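Local coordinates for reticulocyte-binding protein 2a (Plasmodium vivax, PDB 4Z8N), which probably binds a receptor on the red-cell surface through this alpha-helical erythrocyte-binding domain during parasite invasion of reticulocytes, at residues A[87-98]-A[197-206]. Numbering follows the deposited sequence.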
loop_
_atom_site.group_PDB
_atom_site.type_symbol
_atom_site.label_atom_id
_atom_site.label_comp_id
_atom_site.label_asym_id
_atom_site.label_seq_id
_atom_site.Cartn_x
_atom_site.Cartn_y
_atom_site.Cartn_z
ATOM N N PRO A 87 -0.370 -23.304 -16.078
ATOM C CA PRO A 87 -1.412 -24.167 -16.646
ATOM C C PRO A 87 -0.865 -25.466 -17.232
ATOM O O PRO A 87 -1.534 -26.497 -17.154
ATOM C CB PRO A 87 -2.025 -23.296 -17.748
ATOM C CG PRO A 87 -0.925 -22.377 -18.153
ATOM C CD PRO A 87 -0.143 -22.099 -16.898
ATOM N N GLU A 88 0.328 -25.409 -17.816
ATOM C CA GLU A 88 0.926 -26.578 -18.447
ATOM C C GLU A 88 1.244 -27.648 -17.407
ATOM O O GLU A 88 0.981 -28.829 -17.621
ATOM C CB GLU A 88 2.192 -26.191 -19.216
ATOM C CG GLU A 88 1.997 -25.084 -20.248
ATOM C CD GLU A 88 2.343 -23.700 -19.710
ATOM O OE1 GLU A 88 2.354 -23.519 -18.474
ATOM O OE2 GLU A 88 2.616 -22.795 -20.528
ATOM N N ASN A 89 1.802 -27.229 -16.278
ATOM C CA ASN A 89 2.134 -28.170 -15.217
ATOM C C ASN A 89 0.885 -28.704 -14.521
ATOM O O ASN A 89 0.907 -29.792 -13.949
ATOM C CB ASN A 89 3.072 -27.522 -14.201
ATOM C CG ASN A 89 4.486 -27.371 -14.732
ATOM O OD1 ASN A 89 5.211 -28.353 -14.890
ATOM N ND2 ASN A 89 4.884 -26.138 -15.010
ATOM N N HIS A 90 -0.200 -27.938 -14.573
ATOM C CA HIS A 90 -1.477 -28.384 -14.026
ATOM C C HIS A 90 -2.202 -29.291 -15.017
ATOM O O HIS A 90 -3.153 -29.987 -14.652
ATOM C CB HIS A 90 -2.365 -27.187 -13.665
ATOM C CG HIS A 90 -2.081 -26.604 -12.315
ATOM N ND1 HIS A 90 -1.190 -25.570 -12.123
ATOM C CD2 HIS A 90 -2.574 -26.907 -11.090
ATOM C CE1 HIS A 90 -1.148 -25.260 -10.838
ATOM N NE2 HIS A 90 -1.977 -26.058 -10.189
ATOM N N ASN A 91 -1.740 -29.271 -16.265
ATOM C CA ASN A 91 -2.348 -30.033 -17.356
ATOM C C ASN A 91 -3.809 -29.637 -17.558
ATOM O O ASN A 91 -4.676 -30.481 -17.802
ATOM C CB ASN A 91 -2.231 -31.541 -17.098
ATOM C CG ASN A 91 -2.518 -32.368 -18.336
ATOM O OD1 ASN A 91 -2.117 -32.009 -19.443
ATOM N ND2 ASN A 91 -3.225 -33.477 -18.157
ATOM N N ILE A 92 -4.076 -28.343 -17.449
ATOM C CA ILE A 92 -5.421 -27.825 -17.643
ATOM C C ILE A 92 -5.571 -27.348 -19.089
ATOM O O ILE A 92 -4.628 -26.812 -19.676
ATOM C CB ILE A 92 -5.731 -26.683 -16.642
ATOM C CG1 ILE A 92 -7.198 -26.260 -16.723
ATOM C CG2 ILE A 92 -4.812 -25.495 -16.861
ATOM C CD1 ILE A 92 -7.549 -25.112 -15.793
ATOM N N ASN A 93 -6.745 -27.567 -19.674
ATOM C CA ASN A 93 -6.962 -27.178 -21.064
ATOM C C ASN A 93 -7.449 -25.739 -21.181
ATOM O O ASN A 93 -7.675 -25.064 -20.174
ATOM C CB ASN A 93 -7.940 -28.141 -21.760
ATOM C CG ASN A 93 -9.303 -28.218 -21.076
ATOM O OD1 ASN A 93 -9.849 -27.217 -20.611
ATOM N ND2 ASN A 93 -9.866 -29.421 -21.031
ATOM N N LEU A 94 -7.611 -25.278 -22.418
ATOM C CA LEU A 94 -7.966 -23.889 -22.687
ATOM C C LEU A 94 -9.328 -23.514 -22.104
ATOM O O LEU A 94 -9.471 -22.474 -21.460
ATOM C CB LEU A 94 -7.954 -23.625 -24.195
ATOM C CG LEU A 94 -8.137 -22.166 -24.604
ATOM C CD1 LEU A 94 -7.035 -21.313 -23.995
ATOM C CD2 LEU A 94 -8.161 -22.025 -26.118
ATOM N N SER A 95 -10.323 -24.365 -22.326
ATOM C CA SER A 95 -11.682 -24.092 -21.864
ATOM C C SER A 95 -11.764 -23.982 -20.345
ATOM O O SER A 95 -12.385 -23.061 -19.814
ATOM C CB SER A 95 -12.636 -25.173 -22.362
ATOM O OG SER A 95 -12.827 -25.061 -23.760
ATOM N N ASN A 96 -11.138 -24.920 -19.645
ATOM C CA ASN A 96 -11.115 -24.878 -18.191
ATOM C C ASN A 96 -10.249 -23.729 -17.684
ATOM O O ASN A 96 -10.474 -23.213 -16.590
ATOM C CB ASN A 96 -10.623 -26.210 -17.623
ATOM C CG ASN A 96 -11.645 -27.320 -17.777
ATOM O OD1 ASN A 96 -12.846 -27.105 -17.595
ATOM N ND2 ASN A 96 -11.176 -28.514 -18.118
ATOM N N TYR A 97 -9.265 -23.322 -18.484
ATOM C CA TYR A 97 -8.449 -22.163 -18.135
ATOM C C TYR A 97 -9.305 -20.905 -18.114
ATOM O O TYR A 97 -9.210 -20.100 -17.189
ATOM C CB TYR A 97 -7.283 -21.973 -19.112
ATOM C CG TYR A 97 -6.319 -20.895 -18.670
ATOM C CD1 TYR A 97 -6.570 -19.551 -18.932
ATOM C CD2 TYR A 97 -5.165 -21.218 -17.971
ATOM C CE1 TYR A 97 -5.698 -18.564 -18.509
ATOM C CE2 TYR A 97 -4.285 -20.242 -17.551
ATOM C CZ TYR A 97 -4.554 -18.918 -17.822
ATOM O OH TYR A 97 -3.673 -17.947 -17.399
ATOM N N GLU A 98 -10.127 -20.738 -19.147
ATOM C CA GLU A 98 -10.988 -19.567 -19.264
ATOM C C GLU A 98 -11.995 -19.515 -18.119
ATOM O O GLU A 98 -12.317 -18.443 -17.613
ATOM C CB GLU A 98 -11.711 -19.565 -20.615
ATOM C CG GLU A 98 -10.778 -19.387 -21.807
ATOM C CD GLU A 98 -11.477 -19.582 -23.140
ATOM O OE1 GLU A 98 -12.655 -20.002 -23.145
ATOM O OE2 GLU A 98 -10.847 -19.316 -24.186
ATOM N N ASN A 197 -4.982 -20.135 -30.314
ATOM C CA ASN A 197 -4.934 -19.894 -28.876
ATOM C C ASN A 197 -4.614 -21.153 -28.075
ATOM O O ASN A 197 -5.066 -22.244 -28.410
ATOM C CB ASN A 197 -6.262 -19.301 -28.402
ATOM C CG ASN A 197 -6.184 -18.744 -26.993
ATOM O OD1 ASN A 197 -5.096 -18.523 -26.458
ATOM N ND2 ASN A 197 -7.342 -18.511 -26.385
ATOM N N ASN A 198 -3.819 -20.992 -27.022
ATOM C CA ASN A 198 -3.490 -22.092 -26.121
ATOM C C ASN A 198 -3.276 -21.568 -24.705
ATOM O O ASN A 198 -3.301 -20.358 -24.481
ATOM C CB ASN A 198 -2.250 -22.846 -26.610
ATOM C CG ASN A 198 -1.064 -21.931 -26.857
ATOM O OD1 ASN A 198 -0.419 -21.460 -25.919
ATOM N ND2 ASN A 198 -0.763 -21.682 -28.127
ATOM N N VAL A 199 -3.062 -22.472 -23.753
ATOM C CA VAL A 199 -2.946 -22.078 -22.349
ATOM C C VAL A 199 -1.684 -21.257 -22.072
ATOM O O VAL A 199 -1.676 -20.412 -21.177
ATOM C CB VAL A 199 -2.970 -23.306 -21.408
ATOM C CG1 VAL A 199 -4.351 -23.946 -21.412
ATOM C CG2 VAL A 199 -1.901 -24.317 -21.802
ATOM N N THR A 200 -0.624 -21.499 -22.838
ATOM C CA THR A 200 0.606 -20.723 -22.693
ATOM C C THR A 200 0.363 -19.265 -23.078
ATOM O O THR A 200 0.794 -18.349 -22.379
ATOM C CB THR A 200 1.751 -21.300 -23.547
ATOM O OG1 THR A 200 2.064 -22.622 -23.094
ATOM C CG2 THR A 200 2.998 -20.424 -23.441
ATOM N N ILE A 201 -0.337 -19.060 -24.188
ATOM C CA ILE A 201 -0.715 -17.718 -24.617
ATOM C C ILE A 201 -1.619 -17.060 -23.578
ATOM O O ILE A 201 -1.429 -15.897 -23.220
ATOM C CB ILE A 201 -1.428 -17.742 -25.988
ATOM C CG1 ILE A 201 -0.431 -18.094 -27.095
ATOM C CG2 ILE A 201 -2.098 -16.403 -26.279
ATOM C CD1 ILE A 201 -1.046 -18.161 -28.482
ATOM N N SER A 202 -2.594 -17.820 -23.089
ATOM C CA SER A 202 -3.523 -17.319 -22.085
ATOM C C SER A 202 -2.795 -16.933 -20.801
ATOM O O SER A 202 -3.124 -15.928 -20.173
ATOM C CB SER A 202 -4.601 -18.362 -21.789
ATOM O OG SER A 202 -5.332 -18.683 -22.958
ATOM N N ALA A 203 -1.795 -17.725 -20.423
ATOM C CA ALA A 203 -1.023 -17.465 -19.208
ATOM C C ALA A 203 -0.185 -16.185 -19.307
ATOM O O ALA A 203 -0.072 -15.430 -18.343
ATOM C CB ALA A 203 -0.127 -18.662 -18.891
ATOM N N ILE A 204 0.404 -15.962 -20.478
ATOM C CA ILE A 204 1.228 -14.787 -20.761
ATOM C C ILE A 204 0.399 -13.516 -20.615
ATOM O O ILE A 204 0.758 -12.562 -19.915
ATOM C CB ILE A 204 1.807 -14.876 -22.188
ATOM C CG1 ILE A 204 2.882 -15.953 -22.255
ATOM C CG2 ILE A 204 2.374 -13.560 -22.650
ATOM C CD1 ILE A 204 3.464 -16.132 -23.632
ATOM N N ASN A 205 -0.707 -13.535 -21.339
ATOM C CA ASN A 205 -1.836 -12.636 -21.219
ATOM C C ASN A 205 -2.330 -12.349 -19.805
ATOM O O ASN A 205 -2.526 -11.194 -19.468
ATOM C CB ASN A 205 -2.912 -13.273 -22.066
ATOM C CG ASN A 205 -2.883 -12.789 -23.488
ATOM O OD1 ASN A 205 -3.583 -11.834 -23.777
ATOM N ND2 ASN A 205 -1.827 -13.193 -24.261
ATOM N N PHE A 206 -2.503 -13.376 -18.974
ATOM C CA PHE A 206 -2.871 -13.168 -17.567
ATOM C C PHE A 206 -1.746 -12.558 -16.711
ATOM O O PHE A 206 -1.975 -11.650 -15.900
ATOM C CB PHE A 206 -3.308 -14.492 -16.955
ATOM C CG PHE A 206 -3.481 -14.450 -15.467
ATOM C CD1 PHE A 206 -4.588 -13.839 -14.905
ATOM C CD2 PHE A 206 -2.547 -15.041 -14.631
ATOM C CE1 PHE A 206 -4.758 -13.811 -13.544
ATOM C CE2 PHE A 206 -2.712 -15.015 -13.268
ATOM C CZ PHE A 206 -3.818 -14.399 -12.722
#
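Val199, in the first turn of helix 199-237, pushes its side chain as a knob into a hole formed by Pro87, Glu88, Leu94 and Tyr97, where the turn between helices 71-85 and 94-115 packs on a second helix start at one end of this elongated, largely helical domain. This is the closely packed side. The compact beta-branched valine suits the hole: CB lies 3.8 Å from Pro87 CB, while CG1 reaches 3.4 Å from Ile92 O. Pro87, whose rigid ring needs no polar partner, also sets CG 3.9 Å from Ala203 CB, a small methyl that permits close approach. Leu94 presses CD1 to 3.3 Å from Ser202 OG.

Tyr97 is the reciprocal knob, among Val199, Ser202, Ala203 and Phe206. With CG anti to the backbone N (chi1 -172°), its ring slants across the first turns of helix 199-237, bringing OH 3.2 Å from Ala203 CA. The hydroxyl is hydrogen-bonded to Leu84 O in helix 71-85. Helices 94-98 and 199-206 run nearly parallel, 22° apart, each begun by an asparagine N-cap whose short side chain lets OD1 accept a first-turn N-H: Asn93 from Asn96 N, Asn198 from Ile201 N.

Toward solvent the contact thins, Leu94 turning its outer side to exposed Asn197. At another margin, partly exposed Glu88 bends at chi2 (95°) to meet Thr200. Thr200 OG1 donates to Glu88 OE2 (2.6 Å), which accepts through its anti lone pair, the one pointing away from OE1.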